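Local structure of histidine--tRNA ligase (Staphylococcus aureus, 1QE0) at residues D27-F32 with M148-S153; Y33-I38 with P101-Y106; Y105-M110 with Q123-G128; E130-E135 with P299-I304; E142-V147 with T263-E268. The protein attaches histidine to its cognate tRNA, using ATP and releasing AMP and diphosphate, as a homodimeric class II aminoacyl-tRNA synthetase. All blocks are in the same frame, centred on the assembly; numbering follows the deposited sequence.

Contact 1: residues D27-F32 with M148-S153; sequences DELMTF and MHIYQS
L29 carries this helix-to-helix contact, its two methyl branches going to different partners. CD1 sits 4.0 Å above the plane of the H149 ring, displaced toward the rim, and the two side chains cross obliquely. CD2 reaches across to the backbone of the other helix, 4.1 Å from I150 CA, and it also lies 3.4 Å from S153 OG. That hydroxyl is already engaged: OG, held between the backbone N and the carbonyl carbon (chi1 67°), is hydrogen-bonded on a lone pair of I150 O and also to Q25. Helix 13-33 is the long helix of class II motif 1; segments 27-32 and 148-153 cross at 140°, their axes 10.8 Å apart. M30 starts off facing away, but bends so that its CE comes 4.3 Å from I150 CD1. The H149 ring swings out with CG anti to the backbone N (chi1 -166°), which lets ND1 hydrogen-bond to Y33 OH. H354 of the second subunit stacks on the same imidazole, at the dimer interface.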
# COMPACT_ATOMS: atom_id res chain seq x y z
N ASP A 27 6.06 -3.93 2.83
CA ASP A 27 6.54 -2.73 3.48
C ASP A 27 7.56 -3.11 4.55
O ASP A 27 8.54 -2.39 4.75
CB ASP A 27 5.37 -1.96 4.10
CG ASP A 27 4.39 -1.45 3.05
OD1 ASP A 27 4.75 -1.32 1.86
OD2 ASP A 27 3.25 -1.16 3.42
N GLU A 28 7.35 -4.25 5.21
CA GLU A 28 8.26 -4.72 6.25
C GLU A 28 9.56 -5.18 5.67
O GLU A 28 10.61 -4.83 6.17
CB GLU A 28 7.67 -5.88 7.01
CG GLU A 28 6.40 -5.55 7.73
CD GLU A 28 5.91 -6.70 8.58
OE1 GLU A 28 6.70 -7.66 8.79
OE2 GLU A 28 4.74 -6.62 9.03
N LEU A 29 9.48 -6.02 4.66
CA LEU A 29 10.68 -6.51 3.99
C LEU A 29 11.52 -5.30 3.52
O LEU A 29 12.74 -5.30 3.71
CB LEU A 29 10.31 -7.38 2.77
CG LEU A 29 10.22 -8.92 2.77
CD1 LEU A 29 10.34 -9.46 4.14
CD2 LEU A 29 8.93 -9.36 2.14
N MET A 30 10.88 -4.26 2.98
CA MET A 30 11.63 -3.08 2.50
C MET A 30 12.37 -2.40 3.64
O MET A 30 13.40 -1.75 3.46
CB MET A 30 10.72 -2.08 1.79
CG MET A 30 10.06 -2.62 0.54
SD MET A 30 11.21 -3.30 -0.66
CE MET A 30 11.12 -4.99 -0.19
N THR A 31 11.82 -2.56 4.83
CA THR A 31 12.38 -1.99 6.03
C THR A 31 13.76 -2.62 6.32
O THR A 31 14.73 -1.93 6.61
CB THR A 31 11.36 -2.21 7.12
OG1 THR A 31 10.56 -1.05 7.21
CG2 THR A 31 11.95 -2.56 8.42
N PHE A 32 13.85 -3.94 6.13
CA PHE A 32 15.07 -4.69 6.37
C PHE A 32 16.11 -4.33 5.32
O PHE A 32 17.30 -4.33 5.60
CB PHE A 32 14.79 -6.20 6.30
CG PHE A 32 13.66 -6.66 7.15
CD1 PHE A 32 13.02 -7.83 6.86
CD2 PHE A 32 13.21 -5.91 8.22
CE1 PHE A 32 11.91 -8.25 7.64
CE2 PHE A 32 12.11 -6.32 9.00
CZ PHE A 32 11.47 -7.49 8.70
N MET A 148 14.11 -12.64 -4.42
CA MET A 148 13.96 -14.03 -4.02
C MET A 148 13.30 -14.06 -2.65
O MET A 148 12.38 -14.85 -2.39
CB MET A 148 15.32 -14.68 -3.93
CG MET A 148 15.27 -16.14 -4.24
SD MET A 148 14.99 -16.35 -5.99
CE MET A 148 15.75 -17.91 -6.20
N HIS A 149 13.76 -13.17 -1.78
CA HIS A 149 13.24 -13.09 -0.44
C HIS A 149 11.73 -12.79 -0.47
O HIS A 149 10.94 -13.46 0.19
CB HIS A 149 14.01 -12.03 0.33
CG HIS A 149 13.81 -12.06 1.81
ND1 HIS A 149 14.35 -11.15 2.67
CD2 HIS A 149 13.09 -12.90 2.60
CE1 HIS A 149 13.99 -11.40 3.91
NE2 HIS A 149 13.22 -12.46 3.89
N ILE A 150 11.32 -11.79 -1.25
CA ILE A 150 9.90 -11.42 -1.31
C ILE A 150 9.00 -12.64 -1.47
O ILE A 150 8.21 -12.96 -0.58
CB ILE A 150 9.61 -10.40 -2.44
CG1 ILE A 150 10.12 -9.03 -2.01
CG2 ILE A 150 8.12 -10.35 -2.78
CD1 ILE A 150 10.30 -8.06 -3.16
N TYR A 151 9.19 -13.34 -2.59
CA TYR A 151 8.40 -14.51 -2.92
C TYR A 151 8.57 -15.66 -1.95
O TYR A 151 7.60 -16.34 -1.62
CB TYR A 151 8.70 -14.96 -4.33
CG TYR A 151 8.22 -13.98 -5.32
CD1 TYR A 151 6.90 -13.98 -5.72
CD2 TYR A 151 9.05 -13.05 -5.86
CE1 TYR A 151 6.43 -13.08 -6.65
CE2 TYR A 151 8.60 -12.14 -6.80
CZ TYR A 151 7.29 -12.17 -7.20
OH TYR A 151 6.84 -11.29 -8.15
N GLN A 152 9.79 -15.89 -1.48
CA GLN A 152 9.95 -16.98 -0.53
C GLN A 152 9.31 -16.64 0.80
O GLN A 152 8.89 -17.52 1.52
CB GLN A 152 11.42 -17.30 -0.30
CG GLN A 152 12.16 -17.83 -1.54
CD GLN A 152 13.51 -18.41 -1.18
OE1 GLN A 152 14.30 -17.77 -0.47
NE2 GLN A 152 13.79 -19.62 -1.65
N SER A 153 9.15 -15.37 1.11
CA SER A 153 8.57 -15.02 2.39
C SER A 153 7.10 -15.44 2.45
O SER A 153 6.52 -15.58 3.53
CB SER A 153 8.76 -13.52 2.71
OG SER A 153 8.04 -12.64 1.86

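Contact 2: residues Y33-I38 with P101-Y106; sequences YNYKEI and PIKLYY
K103 lays its side chain across the ring of Y35 at about a right angle. CB comes first, 3.7 Å from the ring centroid and almost over its centre, a CH-pi contact. CG continues over the same ring, 4.1 Å from Y35 CZ. A bend at chi3 (89°) then brings CE over the rim of the same face, 3.2 Å from Y35 CE2. NZ finally arrives at Y33 O, to which it makes a weak hydrogen bond of 3.3 Å. Behind this the backbones pair as parallel strands: K36 N bonds to K103 O, Y105 N to K36 O, and I38 N to Y105 O nearly along the C=O axis at 3.0 Å. Further on, E37 CB rests over a face of Y105, 3.9 Å from the ring centroid. The short strand 36-37 follows helix 13-33, the helix-strand order of class II motif 1, and N34, with positive phi (76°), is the C-prime residue of the Schellman motif that ends the helix. NZ of K103 also forms salt bridges with E142 and with D360 of the second subunit, while Y35 OH hydrogen-bonds to E142. Two carboxylates, one across the subunit boundary, would favour the charged state of this buried ammonium.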
# COMPACT_ATOMS: atom_id res chain seq x y z
N TYR A 33 15.66 -4.06 4.11
CA TYR A 33 16.56 -3.73 3.01
C TYR A 33 16.84 -2.26 2.96
O TYR A 33 17.71 -1.82 2.21
CB TYR A 33 15.96 -4.17 1.69
CG TYR A 33 15.91 -5.66 1.55
CD1 TYR A 33 16.92 -6.32 0.85
CD2 TYR A 33 14.91 -6.42 2.19
CE1 TYR A 33 16.96 -7.71 0.79
CE2 TYR A 33 14.93 -7.82 2.14
CZ TYR A 33 15.97 -8.45 1.45
OH TYR A 33 16.13 -9.81 1.50
N ASN A 34 16.01 -1.49 3.66
CA ASN A 34 16.19 -0.06 3.74
C ASN A 34 15.76 0.74 2.50
O ASN A 34 16.39 1.76 2.15
CB ASN A 34 17.63 0.26 4.13
CG ASN A 34 17.83 1.70 4.48
OD1 ASN A 34 16.98 2.31 5.11
ND2 ASN A 34 18.96 2.26 4.05
N TYR A 35 14.71 0.26 1.81
CA TYR A 35 14.17 0.98 0.66
C TYR A 35 13.02 1.79 1.21
O TYR A 35 12.28 1.31 2.08
CB TYR A 35 13.66 0.02 -0.38
CG TYR A 35 14.76 -0.55 -1.21
CD1 TYR A 35 14.88 -0.23 -2.56
CD2 TYR A 35 15.69 -1.37 -0.65
CE1 TYR A 35 15.93 -0.75 -3.33
CE2 TYR A 35 16.75 -1.89 -1.42
CZ TYR A 35 16.86 -1.57 -2.75
OH TYR A 35 17.93 -2.06 -3.49
N LYS A 36 12.88 3.03 0.74
CA LYS A 36 11.84 3.94 1.20
C LYS A 36 10.71 4.12 0.18
O LYS A 36 10.97 4.17 -1.02
CB LYS A 36 12.48 5.28 1.52
CG LYS A 36 13.82 5.18 2.24
CD LYS A 36 13.74 4.61 3.66
CE LYS A 36 15.09 4.74 4.38
NZ LYS A 36 15.09 4.09 5.73
N GLU A 37 9.47 4.25 0.65
CA GLU A 37 8.31 4.36 -0.23
C GLU A 37 8.06 5.72 -0.81
O GLU A 37 8.12 6.71 -0.11
CB GLU A 37 7.04 3.92 0.47
CG GLU A 37 5.89 3.80 -0.53
CD GLU A 37 4.54 3.55 0.11
OE1 GLU A 37 4.31 3.90 1.28
OE2 GLU A 37 3.66 3.03 -0.60
N ILE A 38 7.74 5.77 -2.10
CA ILE A 38 7.45 7.03 -2.74
C ILE A 38 6.11 6.78 -3.44
O ILE A 38 5.83 5.65 -3.85
CB ILE A 38 8.56 7.40 -3.76
CG1 ILE A 38 8.31 8.77 -4.40
CG2 ILE A 38 8.68 6.33 -4.85
CD1 ILE A 38 9.36 9.10 -5.45
N PRO A 101 23.18 4.84 -2.40
CA PRO A 101 22.27 5.02 -3.55
C PRO A 101 20.85 5.32 -3.10
O PRO A 101 20.48 5.09 -1.95
CB PRO A 101 22.35 3.66 -4.25
CG PRO A 101 22.58 2.70 -3.14
CD PRO A 101 23.58 3.43 -2.27
N ILE A 102 20.08 5.95 -3.97
CA ILE A 102 18.69 6.22 -3.64
C ILE A 102 17.94 4.89 -3.81
O ILE A 102 17.84 4.35 -4.91
CB ILE A 102 18.09 7.25 -4.59
CG1 ILE A 102 18.78 8.58 -4.40
CG2 ILE A 102 16.65 7.35 -4.34
CD1 ILE A 102 19.10 8.83 -2.95
N LYS A 103 17.55 4.30 -2.69
CA LYS A 103 16.85 3.03 -2.66
C LYS A 103 15.38 3.30 -2.40
O LYS A 103 15.00 3.49 -1.24
CB LYS A 103 17.45 2.21 -1.54
CG LYS A 103 18.89 1.81 -1.82
CD LYS A 103 19.58 1.23 -0.61
CE LYS A 103 19.39 -0.25 -0.48
NZ LYS A 103 20.34 -0.73 0.55
N LEU A 104 14.55 3.30 -3.45
CA LEU A 104 13.12 3.60 -3.34
C LEU A 104 12.20 2.48 -3.84
O LEU A 104 12.57 1.73 -4.75
CB LEU A 104 12.82 4.81 -4.23
CG LEU A 104 13.38 6.22 -4.06
CD1 LEU A 104 13.10 7.02 -5.34
CD2 LEU A 104 12.78 6.90 -2.87
N TYR A 105 10.99 2.40 -3.29
CA TYR A 105 10.02 1.40 -3.73
C TYR A 105 8.64 2.00 -3.84
O TYR A 105 8.37 3.07 -3.27
CB TYR A 105 9.98 0.18 -2.80
CG TYR A 105 9.12 0.28 -1.55
CD1 TYR A 105 7.77 -0.06 -1.56
CD2 TYR A 105 9.68 0.64 -0.35
CE1 TYR A 105 7.03 -0.04 -0.40
CE2 TYR A 105 8.94 0.67 0.82
CZ TYR A 105 7.63 0.33 0.79
OH TYR A 105 6.96 0.36 2.00
N TYR A 106 7.77 1.35 -4.61
CA TYR A 106 6.42 1.85 -4.79
C TYR A 106 5.47 0.69 -4.87
O TYR A 106 5.90 -0.45 -4.90
CB TYR A 106 6.33 2.71 -6.04
CG TYR A 106 6.70 2.02 -7.30
CD1 TYR A 106 7.93 2.26 -7.91
CD2 TYR A 106 5.83 1.10 -7.88
CE1 TYR A 106 8.29 1.59 -9.07
CE2 TYR A 106 6.18 0.42 -9.05
CZ TYR A 106 7.41 0.66 -9.63
OH TYR A 106 7.75 -0.05 -10.75

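Contact 3: residues Y105-M110 with Q123-G128; sequences YYNGPM and QFNQFG
Six backbone hydrogen bonds join these antiparallel strands, two at each of the hydrogen-bonded pairs Y106-G128, G108-Q126 and M110-F124. The bond from Y106 N to G128 O, 2.9 Å, lies in the carbonyl plane; the one from Q126 N to G108 O is weak, bent to 120° at the hydrogen. Between them N107-F127 and P109-N125 are non-hydrogen-bonded pairs. CH-pi contacts come next. M110 CB lies over a face of F124, 3.7 Å from the ring centroid, and G128 CA sits over a face of Y106, 4.0 Å from its centroid. Both rings take the crowded position between backbone N and carbonyl carbon, which folds them back across the neighbouring strand. Among the other side chains, M110 crosses Q126 at about a right angle, with CG against Q126 CG at 3.3 Å. The N107 amide meets the edge of F127, the two planes 88° apart and ND2 3.4 Å from CD1. Of the polar ends, Q126 OE1 accepts from G81 N, and Q123 OE1 from I42 N of the second subunit. This hairpin is class II motif 2, whose loop, as in other class II synthetases, probably serves ATP and the tRNA acceptor end. Helix 13-33 covers the face bearing N107, N125 and F127; strand 302-309 flanks 123-132, and strand 36-37 flanks 102-111.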
# COMPACT_ATOMS: atom_id res chain seq x y z
N TYR A 105 10.99 2.40 -3.29
CA TYR A 105 10.02 1.40 -3.73
C TYR A 105 8.64 2.00 -3.84
O TYR A 105 8.37 3.07 -3.27
CB TYR A 105 9.98 0.18 -2.80
CG TYR A 105 9.12 0.28 -1.55
CD1 TYR A 105 7.77 -0.06 -1.56
CD2 TYR A 105 9.68 0.64 -0.35
CE1 TYR A 105 7.03 -0.04 -0.40
CE2 TYR A 105 8.94 0.67 0.82
CZ TYR A 105 7.63 0.33 0.79
OH TYR A 105 6.96 0.36 2.00
N TYR A 106 7.77 1.35 -4.61
CA TYR A 106 6.42 1.85 -4.79
C TYR A 106 5.47 0.69 -4.87
O TYR A 106 5.90 -0.45 -4.90
CB TYR A 106 6.33 2.71 -6.04
CG TYR A 106 6.70 2.02 -7.30
CD1 TYR A 106 7.93 2.26 -7.91
CD2 TYR A 106 5.83 1.10 -7.88
CE1 TYR A 106 8.29 1.59 -9.07
CE2 TYR A 106 6.18 0.42 -9.05
CZ TYR A 106 7.41 0.66 -9.63
OH TYR A 106 7.75 -0.05 -10.75
N ASN A 107 4.18 0.99 -4.88
CA ASN A 107 3.15 -0.04 -4.95
C ASN A 107 1.81 0.68 -5.21
O ASN A 107 1.35 1.43 -4.35
CB ASN A 107 3.09 -0.78 -3.60
CG ASN A 107 2.12 -1.96 -3.60
OD1 ASN A 107 1.23 -2.08 -4.43
ND2 ASN A 107 2.29 -2.84 -2.65
N GLY A 108 1.23 0.51 -6.39
CA GLY A 108 -0.04 1.16 -6.66
C GLY A 108 -0.57 0.74 -8.01
O GLY A 108 0.07 -0.03 -8.72
N PRO A 109 -1.75 1.20 -8.39
CA PRO A 109 -2.33 0.85 -9.69
C PRO A 109 -1.66 1.52 -10.87
O PRO A 109 -1.39 2.73 -10.83
CB PRO A 109 -3.77 1.33 -9.56
CG PRO A 109 -3.63 2.48 -8.63
CD PRO A 109 -2.75 1.90 -7.57
N MET A 110 -1.53 0.76 -11.95
CA MET A 110 -0.94 1.20 -13.20
C MET A 110 -2.07 1.09 -14.23
O MET A 110 -3.02 0.34 -14.00
CB MET A 110 0.22 0.29 -13.59
CG MET A 110 1.32 0.26 -12.59
SD MET A 110 2.04 1.88 -12.37
CE MET A 110 2.59 1.79 -10.68
N GLN A 123 -6.58 -1.75 -15.42
CA GLN A 123 -6.04 -1.24 -14.16
C GLN A 123 -5.42 -2.40 -13.42
O GLN A 123 -6.10 -3.35 -13.04
CB GLN A 123 -7.11 -0.62 -13.26
CG GLN A 123 -6.49 -0.25 -11.95
CD GLN A 123 -7.33 0.63 -11.10
OE1 GLN A 123 -8.08 1.47 -11.58
NE2 GLN A 123 -7.17 0.49 -9.80
N PHE A 124 -4.12 -2.34 -13.21
CA PHE A 124 -3.47 -3.42 -12.50
C PHE A 124 -2.60 -2.81 -11.42
O PHE A 124 -2.31 -1.62 -11.47
CB PHE A 124 -2.67 -4.29 -13.48
CG PHE A 124 -1.75 -3.52 -14.38
CD1 PHE A 124 -2.26 -2.72 -15.39
CD2 PHE A 124 -0.37 -3.60 -14.21
CE1 PHE A 124 -1.41 -2.00 -16.22
CE2 PHE A 124 0.49 -2.90 -15.04
CZ PHE A 124 -0.04 -2.09 -16.05
N ASN A 125 -2.22 -3.59 -10.42
CA ASN A 125 -1.41 -3.06 -9.33
C ASN A 125 0.01 -3.58 -9.28
O ASN A 125 0.24 -4.66 -8.73
CB ASN A 125 -2.07 -3.38 -7.99
CG ASN A 125 -2.94 -2.24 -7.47
OD1 ASN A 125 -3.71 -1.61 -8.20
ND2 ASN A 125 -2.83 -2.00 -6.18
N GLN A 126 0.96 -2.79 -9.76
CA GLN A 126 2.36 -3.22 -9.72
C GLN A 126 3.14 -2.61 -8.56
O GLN A 126 2.87 -1.49 -8.10
CB GLN A 126 3.08 -2.99 -11.07
CG GLN A 126 3.68 -1.60 -11.31
CD GLN A 126 4.58 -1.52 -12.56
OE1 GLN A 126 5.33 -0.54 -12.73
NE2 GLN A 126 4.51 -2.54 -13.43
N PHE A 127 4.07 -3.41 -8.04
CA PHE A 127 4.95 -3.04 -6.94
C PHE A 127 6.34 -3.07 -7.55
O PHE A 127 6.58 -3.85 -8.46
CB PHE A 127 4.83 -4.12 -5.84
CG PHE A 127 5.84 -3.97 -4.72
CD1 PHE A 127 5.50 -3.32 -3.53
CD2 PHE A 127 7.13 -4.47 -4.86
CE1 PHE A 127 6.43 -3.19 -2.49
CE2 PHE A 127 8.07 -4.35 -3.83
CZ PHE A 127 7.71 -3.70 -2.65
N GLY A 128 7.25 -2.21 -7.09
CA GLY A 128 8.60 -2.21 -7.64
C GLY A 128 9.65 -1.47 -6.80
O GLY A 128 9.29 -0.71 -5.87

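Contact 4: residues E130-E135 with P299-I304; sequences EAIGAE and PSETGI
E301 opens the contact, crossing I132 at about a right angle, its CB 3.7 Å from I132 CG2. The bend at chi2 (-60°) turns its carboxylate toward the loop, with OE1 3.2 Å from G133 CA. T302 follows: T302 O accepts from G133 N at 2.8 Å, in the carbonyl plane. T302 CG2 lies 3.3 Å from E135 OE2, the glutamate having come round after G133, where positive phi (96°) turns the chain off the strand. The segment belongs to strand 302-309, which with helix 310-319 makes up class II motif 3, set antiparallel to the motif 2 strand 123-132. G303 faces I132 in a non-hydrogen-bonded pair, the two CA atoms 4.1 Å apart. I304 forms a hydrogen-bonded pair with A131: I304 O receives A131 N at 2.8 Å, almost straight at 176°, and I304 N gives to A131 O. Its CG2 packs on A131 CB at 3.9 Å, and V143 of helix 137-153 also touches the isoleucine.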
# COMPACT_ATOMS: atom_id res chain seq x y z
N GLU A 130 13.70 0.55 -6.98
CA GLU A 130 14.69 1.19 -7.84
C GLU A 130 15.83 1.63 -6.95
O GLU A 130 15.60 2.30 -5.95
CB GLU A 130 14.15 2.47 -8.46
CG GLU A 130 13.01 2.32 -9.39
CD GLU A 130 13.42 1.68 -10.67
OE1 GLU A 130 12.55 1.04 -11.31
OE2 GLU A 130 14.61 1.82 -11.03
N ALA A 131 17.04 1.18 -7.26
CA ALA A 131 18.20 1.61 -6.52
C ALA A 131 18.96 2.43 -7.58
O ALA A 131 19.31 1.91 -8.63
CB ALA A 131 19.00 0.40 -6.09
N ILE A 132 19.09 3.74 -7.38
CA ILE A 132 19.81 4.58 -8.35
C ILE A 132 21.06 5.26 -7.74
O ILE A 132 21.08 5.68 -6.58
CB ILE A 132 18.89 5.66 -8.94
CG1 ILE A 132 17.52 5.07 -9.27
CG2 ILE A 132 19.44 6.23 -10.23
CD1 ILE A 132 16.41 6.13 -9.34
N GLY A 133 22.14 5.32 -8.51
CA GLY A 133 23.35 5.94 -8.04
C GLY A 133 24.43 5.07 -7.44
O GLY A 133 25.16 5.54 -6.57
N ALA A 134 24.58 3.82 -7.88
CA ALA A 134 25.64 2.98 -7.32
C ALA A 134 25.87 1.71 -8.10
O ALA A 134 25.53 0.63 -7.62
CB ALA A 134 25.34 2.63 -5.88
N GLU A 135 26.46 1.82 -9.29
CA GLU A 135 26.71 0.61 -10.09
C GLU A 135 27.67 -0.27 -9.31
O GLU A 135 28.83 0.07 -9.16
CB GLU A 135 27.33 0.94 -11.43
CG GLU A 135 27.52 -0.25 -12.32
CD GLU A 135 27.75 0.17 -13.74
OE1 GLU A 135 28.92 0.51 -14.03
OE2 GLU A 135 26.76 0.20 -14.54
N PRO A 299 20.67 13.32 -14.80
CA PRO A 299 22.07 12.91 -14.63
C PRO A 299 22.38 11.59 -15.30
O PRO A 299 21.47 10.91 -15.76
CB PRO A 299 22.19 12.75 -13.12
CG PRO A 299 21.22 13.71 -12.59
CD PRO A 299 20.03 13.47 -13.49
N SER A 300 23.64 11.19 -15.34
CA SER A 300 23.97 9.91 -15.95
C SER A 300 23.99 8.80 -14.92
O SER A 300 24.73 7.82 -15.08
CB SER A 300 25.32 9.97 -16.66
OG SER A 300 25.31 10.96 -17.64
N GLU A 301 23.20 8.93 -13.87
CA GLU A 301 23.16 7.91 -12.84
C GLU A 301 22.87 6.53 -13.39
O GLU A 301 22.19 6.37 -14.40
CB GLU A 301 22.09 8.24 -11.82
CG GLU A 301 22.35 9.50 -11.07
CD GLU A 301 23.64 9.47 -10.30
OE1 GLU A 301 24.12 8.35 -10.02
OE2 GLU A 301 24.15 10.58 -9.99
N THR A 302 23.46 5.54 -12.72
CA THR A 302 23.29 4.13 -13.03
C THR A 302 22.17 3.68 -12.10
O THR A 302 21.87 4.36 -11.13
CB THR A 302 24.58 3.31 -12.72
OG1 THR A 302 25.39 3.98 -11.74
CG2 THR A 302 25.38 3.12 -13.97
N GLY A 303 21.56 2.54 -12.39
CA GLY A 303 20.49 2.07 -11.53
C GLY A 303 19.97 0.69 -11.89
O GLY A 303 20.18 0.21 -13.01
N ILE A 304 19.29 0.06 -10.94
CA ILE A 304 18.73 -1.27 -11.11
C ILE A 304 17.39 -1.26 -10.40
O ILE A 304 17.22 -0.59 -9.38
CB ILE A 304 19.63 -2.38 -10.45
CG1 ILE A 304 19.07 -3.79 -10.70
CG2 ILE A 304 19.80 -2.13 -8.98
CD1 ILE A 304 19.87 -4.86 -10.06

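Contact 5: residues E142-V147 with T263-E268; sequences EVLAMV and THTAFE
The ring of F267 is the centre of this apolar contact. L144 meets it tip to tip, CD2 standing over one face 3.4 Å from the ring centroid and displaced toward the rim on the CG-CD1 side. V147 also approaches end-on, putting CG1 3.6 Å from F267 CE2, and V143 adds a looser touch, CG2 to F267 CE1 at 4.4 Å. The other branch of L144 reaches T265, CD1 lying 4.3 Å from its CG2. No hydrogen bond links the two segments, so this is hydrophobic docking of a helix on a strand. Torsions set it up: F267 CG sits between backbone N and carbonyl carbon (chi1 75°), sending the ring at the helix, and L144 CG is anti to its carbonyl carbon (chi1 -68°). T265 OG1 hydrogen-bonds to D140, one turn before the contact, which ties the start of the strand to the helix. Helix segment and strand 265-268 run almost exactly parallel, 2° apart, with axes 10.6 Å from each other. Helix 137-153 thus rides on the large catalytic-domain sheet: F306 of strand 302-309 touches both M146 and F267, C284 of strand 280-290 touches V147, and helix 231-245 packs against L144 through V238 and L242.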
# COMPACT_ATOMS: atom_id res chain seq x y z
N GLU A 142 22.09 -7.57 -3.89
CA GLU A 142 21.08 -7.18 -2.90
C GLU A 142 19.67 -7.18 -3.47
O GLU A 142 18.73 -7.63 -2.77
CB GLU A 142 21.36 -5.81 -2.31
CG GLU A 142 20.27 -5.34 -1.37
CD GLU A 142 20.44 -3.89 -0.99
OE1 GLU A 142 19.86 -3.03 -1.70
OE2 GLU A 142 21.13 -3.60 0.01
N VAL A 143 19.51 -6.69 -4.71
CA VAL A 143 18.19 -6.69 -5.28
C VAL A 143 17.76 -8.06 -5.72
O VAL A 143 16.56 -8.35 -5.69
CB VAL A 143 17.96 -5.68 -6.39
CG1 VAL A 143 18.81 -4.44 -6.22
CG2 VAL A 143 18.07 -6.30 -7.72
N LEU A 144 18.71 -8.93 -6.06
CA LEU A 144 18.36 -10.31 -6.50
C LEU A 144 18.02 -11.18 -5.31
O LEU A 144 17.13 -12.01 -5.39
CB LEU A 144 19.46 -10.98 -7.29
CG LEU A 144 19.73 -10.37 -8.65
CD1 LEU A 144 21.01 -10.98 -9.18
CD2 LEU A 144 18.59 -10.58 -9.60
N ALA A 145 18.75 -11.01 -4.22
CA ALA A 145 18.49 -11.75 -3.01
C ALA A 145 17.10 -11.32 -2.51
O ALA A 145 16.32 -12.14 -1.99
CB ALA A 145 19.54 -11.42 -2.00
N MET A 146 16.77 -10.04 -2.71
CA MET A 146 15.49 -9.47 -2.30
C MET A 146 14.31 -10.04 -3.11
O MET A 146 13.33 -10.52 -2.53
CB MET A 146 15.51 -7.93 -2.44
CG MET A 146 14.21 -7.23 -2.07
SD MET A 146 14.10 -5.56 -2.77
CE MET A 146 15.11 -4.71 -1.71
N VAL A 147 14.41 -10.00 -4.44
CA VAL A 147 13.34 -10.50 -5.29
C VAL A 147 13.09 -11.95 -4.93
O VAL A 147 11.96 -12.42 -5.01
CB VAL A 147 13.62 -10.27 -6.81
CG1 VAL A 147 14.87 -10.96 -7.22
CG2 VAL A 147 12.47 -10.79 -7.65
N THR A 263 21.70 -2.02 -19.02
CA THR A 263 23.03 -2.56 -18.91
C THR A 263 23.06 -3.75 -17.97
O THR A 263 22.05 -4.11 -17.36
CB THR A 263 24.03 -1.50 -18.37
OG1 THR A 263 23.75 -0.22 -18.94
CG2 THR A 263 25.44 -1.85 -18.74
N HIS A 264 24.23 -4.37 -17.91
CA HIS A 264 24.54 -5.51 -17.06
C HIS A 264 23.45 -6.51 -16.70
O HIS A 264 22.81 -7.09 -17.60
CB HIS A 264 25.24 -5.02 -15.82
CG HIS A 264 26.58 -4.48 -16.08
ND1 HIS A 264 26.83 -3.13 -16.20
CD2 HIS A 264 27.79 -5.08 -16.20
CE1 HIS A 264 28.13 -2.92 -16.37
NE2 HIS A 264 28.71 -4.11 -16.37
N THR A 265 23.25 -6.72 -15.40
CA THR A 265 22.28 -7.69 -14.93
C THR A 265 20.85 -7.57 -15.39
O THR A 265 20.27 -6.49 -15.37
CB THR A 265 22.32 -7.80 -13.46
OG1 THR A 265 23.66 -8.11 -13.12
CG2 THR A 265 21.43 -8.94 -12.97
N ALA A 266 20.32 -8.69 -15.87
CA ALA A 266 18.96 -8.77 -16.34
C ALA A 266 18.50 -10.06 -15.70
O ALA A 266 19.29 -10.98 -15.55
CB ALA A 266 18.93 -8.88 -17.84
N PHE A 267 17.27 -10.07 -15.19
CA PHE A 267 16.76 -11.25 -14.55
C PHE A 267 15.25 -11.36 -14.64
O PHE A 267 14.57 -10.40 -15.02
CB PHE A 267 17.23 -11.35 -13.09
CG PHE A 267 16.52 -10.42 -12.17
CD1 PHE A 267 16.94 -9.09 -12.04
CD2 PHE A 267 15.39 -10.85 -11.46
CE1 PHE A 267 16.24 -8.21 -11.22
CE2 PHE A 267 14.68 -9.97 -10.63
CZ PHE A 267 15.10 -8.65 -10.52
N GLU A 268 14.75 -12.54 -14.29
CA GLU A 268 13.35 -12.85 -14.32
C GLU A 268 13.19 -13.95 -13.31
O GLU A 268 14.05 -14.83 -13.24
CB GLU A 268 12.99 -13.36 -15.69
CG GLU A 268 11.96 -12.50 -16.30
CD GLU A 268 11.63 -12.89 -17.72
OE1 GLU A 268 11.46 -11.96 -18.54
OE2 GLU A 268 11.53 -14.11 -18.02

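In the fold
All five contacts belong to the class II catalytic domain, and contacts 2, 3, 4 and 5 reach its one large mixed sheet. Contacts 2 and 3 share strand 102-111, with centres about 14 Å apart, and contacts 3 and 4 share strand 123-132, at about 21 Å between centres. Helix 137-153 serves contacts 1 and 5. Along the chain, contact 2 closes before contact 4 opens, while contacts 1 and 4 interleave. Y33 OH with H149 ND1 joins contacts 1 and 2, and E142 joins contacts 2 and 5. Motifs 1, 2 and 3 of the fold are thereby knit together, with contacts 1 to 4 also touching the second subunit, so catalytic core and dimer interface are built from common elements.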